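Local coordinates for protein esterase A (Caulobacter crescentus, PDB 5GKV) that probably hydrolyses ester substrates as a serine hydrolase of the beta-lactamase family, being a homologue of the penicillin-binding proteins, at residues Thr17-Phe31 and Arg44-Met58. Numbering follows the deposited sequence.
Sequences TGVCPDRFAAVREVF and RFAFAIEGEVVVDLM
Leu57 packs against helix 25-31, with its CB over one face of the Phe31 ring, 3.9 Å from the centroid and 14° off the normal. Beyond CB the leucine forks: CD1 packs on Arg28 CA at 3.6 Å, while CD2 turns to Cys20 CB and to one face of the Arg28 guanidinium. With CG anti to the backbone N (chi1 -166°), Phe31 extends toward the hairpin and puts CE1 on Phe45 CB, and the ring edge meets the carbonyl carbon of Met58.

One turn back, Val27 CG1 touches the Phe45 ring, CE2 lying 3.8 Å away. At the start of the helix, Phe24, its N-cap residue, packs on Val55 CG2, 3.5 Å from its CG; Ile49 CD1 sits at the ring edge, and the Phe47 ring is inclined to it by 57°. Phe47 O accepts from both Val54 N and Val55 N, a classic beta bulge, and both valines put a CG2 against Phe24.

Beside the helix, Thr17 and Val19 pair antiparallel with Met58 and Asp56 through four backbone bonds, including Met58 N to Thr17 O at 2.7 Å. On the sheet face that carries Thr17, Val19 and Met58, Arg44 grips the Asp56 carboxylate side-on through NE and NH2.

An N-terminal edge strand and helix packed on the neighbouring hairpin 42-60 of the antiparallel sheet, with helix 373-384 alongside, fit the alpha/beta domain of the beta-lactamase and penicillin-binding protein fold.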
loop_
_atom_site.group_PDB
_atom_site.type_symbol
_atom_site.label_atom_id
_atom_site.label_comp_id
_atom_site.label_asym_id
_atom_site.label_seq_id
_atom_site.Cartn_x
_atom_site.Cartn_y
_atom_site.Cartn_z
ATOM N N THR A 17 -0.737 -3.214 25.098
ATOM C CA THR A 17 -1.487 -4.448 25.292
ATOM C C THR A 17 -1.401 -5.306 24.036
ATOM O O THR A 17 -1.018 -4.837 22.956
ATOM C CB THR A 17 -2.973 -4.181 25.656
ATOM O OG1 THR A 17 -3.647 -3.556 24.561
ATOM C CG2 THR A 17 -3.092 -3.289 26.905
ATOM N N GLY A 18 -1.752 -6.585 24.188
ATOM C CA GLY A 18 -1.743 -7.499 23.059
ATOM C C GLY A 18 -0.987 -8.779 23.357
ATOM O O GLY A 18 -0.890 -9.196 24.516
ATOM N N VAL A 19 -0.410 -9.401 22.338
ATOM C CA VAL A 19 0.308 -10.654 22.512
ATOM C C VAL A 19 1.736 -10.447 22.034
ATOM O O VAL A 19 1.974 -9.840 20.981
ATOM C CB VAL A 19 -0.410 -11.830 21.802
ATOM C CG1 VAL A 19 -0.335 -11.720 20.310
ATOM C CG2 VAL A 19 0.122 -13.182 22.282
ATOM N N CYS A 20 2.684 -10.881 22.847
ATOM C CA CYS A 20 4.088 -10.788 22.465
ATOM C C CYS A 20 4.855 -11.825 23.264
ATOM O O CYS A 20 5.169 -11.595 24.438
ATOM C CB CYS A 20 4.653 -9.391 22.713
ATOM S SG CYS A 20 6.293 -9.120 21.942
ATOM N N PRO A 21 5.139 -12.986 22.674
ATOM C CA PRO A 21 5.839 -14.040 23.413
ATOM C C PRO A 21 7.217 -13.574 23.853
ATOM O O PRO A 21 7.775 -12.602 23.338
ATOM C CB PRO A 21 5.944 -15.188 22.398
ATOM C CG PRO A 21 5.014 -14.852 21.317
ATOM C CD PRO A 21 4.917 -13.359 21.277
ATOM N N ASP A 22 7.752 -14.291 24.847
ATOM C CA ASP A 22 9.100 -14.040 25.349
ATOM C C ASP A 22 10.134 -13.948 24.219
ATOM O O ASP A 22 11.081 -13.154 24.292
ATOM C CB ASP A 22 9.455 -15.151 26.336
ATOM C CG ASP A 22 10.891 -15.089 26.807
ATOM O OD1 ASP A 22 11.208 -14.168 27.601
ATOM O OD2 ASP A 22 11.685 -15.975 26.394
ATOM N N ARG A 23 9.967 -14.749 23.164
ATOM C CA ARG A 23 10.927 -14.702 22.064
ATOM C C ARG A 23 11.032 -13.305 21.458
ATOM O O ARG A 23 12.112 -12.909 21.000
ATOM C CB ARG A 23 10.545 -15.704 20.983
ATOM C CG ARG A 23 11.455 -15.636 19.768
ATOM C CD ARG A 23 11.319 -16.864 18.918
ATOM N NE ARG A 23 12.500 -17.059 18.094
ATOM C CZ ARG A 23 12.482 -17.667 16.912
ATOM N NH1 ARG A 23 11.334 -18.125 16.417
ATOM N NH2 ARG A 23 13.609 -17.800 16.219
ATOM N N PHE A 24 9.937 -12.536 21.470
ATOM C CA PHE A 24 9.898 -11.234 20.812
ATOM C C PHE A 24 9.850 -10.080 21.812
ATOM O O PHE A 24 9.351 -8.996 21.492
ATOM C CB PHE A 24 8.722 -11.171 19.836
ATOM C CG PHE A 24 8.864 -12.113 18.669
ATOM C CD1 PHE A 24 9.678 -11.789 17.602
ATOM C CD2 PHE A 24 8.193 -13.325 18.645
ATOM C CE1 PHE A 24 9.823 -12.645 16.526
ATOM C CE2 PHE A 24 8.337 -14.191 17.581
ATOM C CZ PHE A 24 9.151 -13.854 16.518
ATOM N N ALA A 25 10.406 -10.284 23.013
ATOM C CA ALA A 25 10.411 -9.225 24.019
ATOM C C ALA A 25 11.029 -7.937 23.492
ATOM O O ALA A 25 10.599 -6.851 23.875
ATOM C CB ALA A 25 11.152 -9.686 25.282
ATOM N N ALA A 26 12.046 -8.031 22.625
ATOM C CA ALA A 26 12.650 -6.816 22.076
ATOM C C ALA A 26 11.640 -5.984 21.287
ATOM O O ALA A 26 11.721 -4.746 21.274
ATOM C CB ALA A 26 13.845 -7.170 21.179
ATOM N N VAL A 27 10.690 -6.638 20.623
ATOM C CA VAL A 27 9.674 -5.893 19.885
ATOM C C VAL A 27 8.830 -5.059 20.842
ATOM O O VAL A 27 8.575 -3.875 20.595
ATOM C CB VAL A 27 8.805 -6.848 19.049
ATOM C CG1 VAL A 27 7.739 -6.059 18.300
ATOM C CG2 VAL A 27 9.687 -7.598 18.041
ATOM N N ARG A 28 8.384 -5.666 21.953
ATOM C CA ARG A 28 7.601 -4.907 22.930
ATOM C C ARG A 28 8.399 -3.730 23.478
ATOM O O ARG A 28 7.857 -2.631 23.659
ATOM C CB ARG A 28 7.130 -5.813 24.077
ATOM C CG ARG A 28 6.280 -5.072 25.124
ATOM C CD ARG A 28 5.967 -5.920 26.359
ATOM N NE ARG A 28 5.245 -7.180 26.110
ATOM C CZ ARG A 28 3.916 -7.341 26.172
ATOM N NH1 ARG A 28 3.108 -6.316 26.437
ATOM N NH2 ARG A 28 3.381 -8.539 25.956
ATOM N N GLU A 29 9.698 -3.930 23.729
ATOM C CA GLU A 29 10.532 -2.841 24.237
ATOM C C GLU A 29 10.587 -1.677 23.253
ATOM O O GLU A 29 10.428 -0.509 23.641
ATOM C CB GLU A 29 11.946 -3.350 24.512
ATOM C CG GLU A 29 12.046 -4.308 25.678
ATOM C CD GLU A 29 12.156 -3.589 27.014
ATOM O OE1 GLU A 29 12.602 -2.416 27.030
ATOM O OE2 GLU A 29 11.803 -4.202 28.041
ATOM N N VAL A 30 10.843 -1.978 21.977
ATOM C CA VAL A 30 10.914 -0.942 20.948
ATOM C C VAL A 30 9.562 -0.266 20.778
ATOM O O VAL A 30 9.477 0.968 20.660
ATOM C CB VAL A 30 11.416 -1.545 19.624
ATOM C CG1 VAL A 30 11.273 -0.535 18.480
ATOM C CG2 VAL A 30 12.890 -1.994 19.776
ATOM N N PHE A 31 8.485 -1.067 20.771
ATOM C CA PHE A 31 7.127 -0.541 20.678
ATOM C C PHE A 31 6.858 0.455 21.801
ATOM O O PHE A 31 6.435 1.588 21.554
ATOM C CB PHE A 31 6.136 -1.714 20.717
ATOM C CG PHE A 31 4.726 -1.371 20.295
ATOM C CD1 PHE A 31 4.401 -1.212 18.955
ATOM C CD2 PHE A 31 3.727 -1.248 21.241
ATOM C CE1 PHE A 31 3.092 -0.913 18.561
ATOM C CE2 PHE A 31 2.411 -0.952 20.863
ATOM C CZ PHE A 31 2.096 -0.791 19.517
ATOM N N ARG A 44 -0.590 0.007 16.102
ATOM C CA ARG A 44 -0.628 -1.440 16.256
ATOM C C ARG A 44 0.443 -2.038 15.356
ATOM O O ARG A 44 0.630 -1.596 14.209
ATOM C CB ARG A 44 -2.021 -1.992 15.910
ATOM C CG ARG A 44 -2.248 -3.452 16.308
ATOM C CD ARG A 44 -3.690 -3.851 16.032
ATOM N NE ARG A 44 -4.043 -5.172 16.553
ATOM C CZ ARG A 44 -5.269 -5.685 16.429
ATOM N NH1 ARG A 44 -6.214 -4.992 15.789
ATOM N NH2 ARG A 44 -5.544 -6.874 16.915
ATOM N N PHE A 45 1.178 -3.012 15.888
ATOM C CA PHE A 45 2.233 -3.675 15.130
ATOM C C PHE A 45 1.997 -5.168 15.221
ATOM O O PHE A 45 1.850 -5.706 16.322
ATOM C CB PHE A 45 3.637 -3.357 15.650
ATOM C CG PHE A 45 4.738 -4.079 14.897
ATOM C CD1 PHE A 45 5.101 -3.676 13.616
ATOM C CD2 PHE A 45 5.421 -5.149 15.478
ATOM C CE1 PHE A 45 6.116 -4.342 12.907
ATOM C CE2 PHE A 45 6.442 -5.816 14.785
ATOM C CZ PHE A 45 6.793 -5.411 13.500
ATOM N N ALA A 46 1.997 -5.829 14.074
ATOM C CA ALA A 46 1.766 -7.262 14.010
ATOM C C ALA A 46 2.882 -7.911 13.213
ATOM O O ALA A 46 3.312 -7.374 12.187
ATOM C CB ALA A 46 0.396 -7.582 13.382
ATOM N N PHE A 47 3.325 -9.081 13.679
ATOM C CA PHE A 47 4.396 -9.829 13.040
ATOM C C PHE A 47 3.949 -11.275 12.932
ATOM O O PHE A 47 3.373 -11.821 13.878
ATOM C CB PHE A 47 5.707 -9.700 13.845
ATOM C CG PHE A 47 6.906 -10.259 13.149
ATOM C CD1 PHE A 47 7.508 -9.557 12.111
ATOM C CD2 PHE A 47 7.458 -11.467 13.550
ATOM C CE1 PHE A 47 8.634 -10.062 11.477
ATOM C CE2 PHE A 47 8.589 -11.979 12.917
ATOM C CZ PHE A 47 9.168 -11.280 11.875
ATOM N N ALA A 48 4.182 -11.882 11.764
ATOM C CA ALA A 48 3.640 -13.198 11.463
ATOM C C ALA A 48 4.738 -14.116 10.945
ATOM O O ALA A 48 5.652 -13.687 10.238
ATOM C CB ALA A 48 2.501 -13.122 10.428
ATOM N N ILE A 49 4.628 -15.390 11.309
ATOM C CA ILE A 49 5.544 -16.431 10.864
ATOM C C ILE A 49 4.704 -17.466 10.150
ATOM O O ILE A 49 3.771 -18.019 10.742
ATOM C CB ILE A 49 6.314 -17.065 12.034
ATOM C CG1 ILE A 49 7.220 -16.031 12.696
ATOM C CG2 ILE A 49 7.130 -18.258 11.540
ATOM C CD1 ILE A 49 7.862 -16.527 13.984
ATOM N N GLU A 50 5.015 -17.704 8.878
ATOM C CA GLU A 50 4.259 -18.622 8.032
ATOM C C GLU A 50 2.764 -18.342 8.121
ATOM O O GLU A 50 1.946 -19.248 8.292
ATOM C CB GLU A 50 4.591 -20.069 8.384
ATOM C CG GLU A 50 6.089 -20.317 8.273
ATOM C CD GLU A 50 6.508 -21.716 8.652
ATOM O OE1 GLU A 50 5.757 -22.394 9.384
ATOM O OE2 GLU A 50 7.600 -22.133 8.212
ATOM N N GLY A 51 2.403 -17.061 8.022
ATOM C CA GLY A 51 1.018 -16.648 7.999
ATOM C C GLY A 51 0.331 -16.560 9.344
ATOM O O GLY A 51 -0.815 -16.094 9.403
ATOM N N GLU A 52 0.987 -16.991 10.420
ATOM C CA GLU A 52 0.428 -17.003 11.764
ATOM C C GLU A 52 0.913 -15.768 12.512
ATOM O O GLU A 52 2.119 -15.612 12.712
ATOM C CB GLU A 52 0.901 -18.255 12.498
ATOM C CG GLU A 52 0.579 -19.551 11.771
ATOM C CD GLU A 52 0.135 -20.649 12.719
ATOM O OE1 GLU A 52 0.432 -20.540 13.937
ATOM O OE2 GLU A 52 -0.466 -21.630 12.231
ATOM N N VAL A 53 -0.017 -14.924 12.970
ATOM C CA VAL A 53 0.375 -13.747 13.751
ATOM C C VAL A 53 0.968 -14.205 15.082
ATOM O O VAL A 53 0.317 -14.929 15.843
ATOM C CB VAL A 53 -0.825 -12.814 13.964
ATOM C CG1 VAL A 53 -0.465 -11.695 14.943
ATOM C CG2 VAL A 53 -1.281 -12.225 12.629
ATOM N N VAL A 54 2.211 -13.800 15.368
ATOM C CA VAL A 54 2.845 -14.155 16.633
ATOM C C VAL A 54 3.026 -12.954 17.557
ATOM O O VAL A 54 3.026 -13.129 18.783
ATOM C CB VAL A 54 4.190 -14.886 16.421
ATOM C CG1 VAL A 54 3.962 -16.245 15.771
ATOM C CG2 VAL A 54 5.153 -14.048 15.589
ATOM N N VAL A 55 3.171 -11.748 17.019
ATOM C CA VAL A 55 3.209 -10.522 17.808
ATOM C C VAL A 55 2.065 -9.648 17.332
ATOM O O VAL A 55 1.884 -9.466 16.126
ATOM C CB VAL A 55 4.541 -9.769 17.651
ATOM C CG1 VAL A 55 4.526 -8.451 18.473
ATOM C CG2 VAL A 55 5.726 -10.659 18.029
ATOM N N ASP A 56 1.294 -9.112 18.269
ATOM C CA ASP A 56 0.211 -8.192 17.923
ATOM C C ASP A 56 0.072 -7.234 19.102
ATOM O O ASP A 56 -0.586 -7.563 20.094
ATOM C CB ASP A 56 -1.075 -8.963 17.634
ATOM C CG ASP A 56 -2.270 -8.057 17.402
ATOM O OD1 ASP A 56 -2.072 -6.875 17.052
ATOM O OD2 ASP A 56 -3.422 -8.538 17.573
ATOM N N LEU A 57 0.721 -6.077 19.008
ATOM C CA LEU A 57 0.775 -5.119 20.105
ATOM C C LEU A 57 0.017 -3.849 19.749
ATOM O O LEU A 57 0.108 -3.364 18.618
ATOM C CB LEU A 57 2.217 -4.753 20.449
ATOM C CG LEU A 57 3.062 -5.868 21.051
ATOM C CD1 LEU A 57 4.477 -5.360 21.171
ATOM C CD2 LEU A 57 2.506 -6.289 22.408
ATOM N N MET A 58 -0.684 -3.300 20.745
ATOM C CA MET A 58 -1.500 -2.097 20.621
ATOM C C MET A 58 -1.056 -1.075 21.654
ATOM O O MET A 58 -0.712 -1.440 22.779
ATOM C CB MET A 58 -2.981 -2.425 20.846
ATOM C CG MET A 58 -3.619 -3.257 19.723
ATOM S SD MET A 58 -5.164 -4.004 20.285
ATOM C CE MET A 58 -4.498 -5.279 21.378
HETATM O O HOH W 1 -3.136 -0.728 24.769
#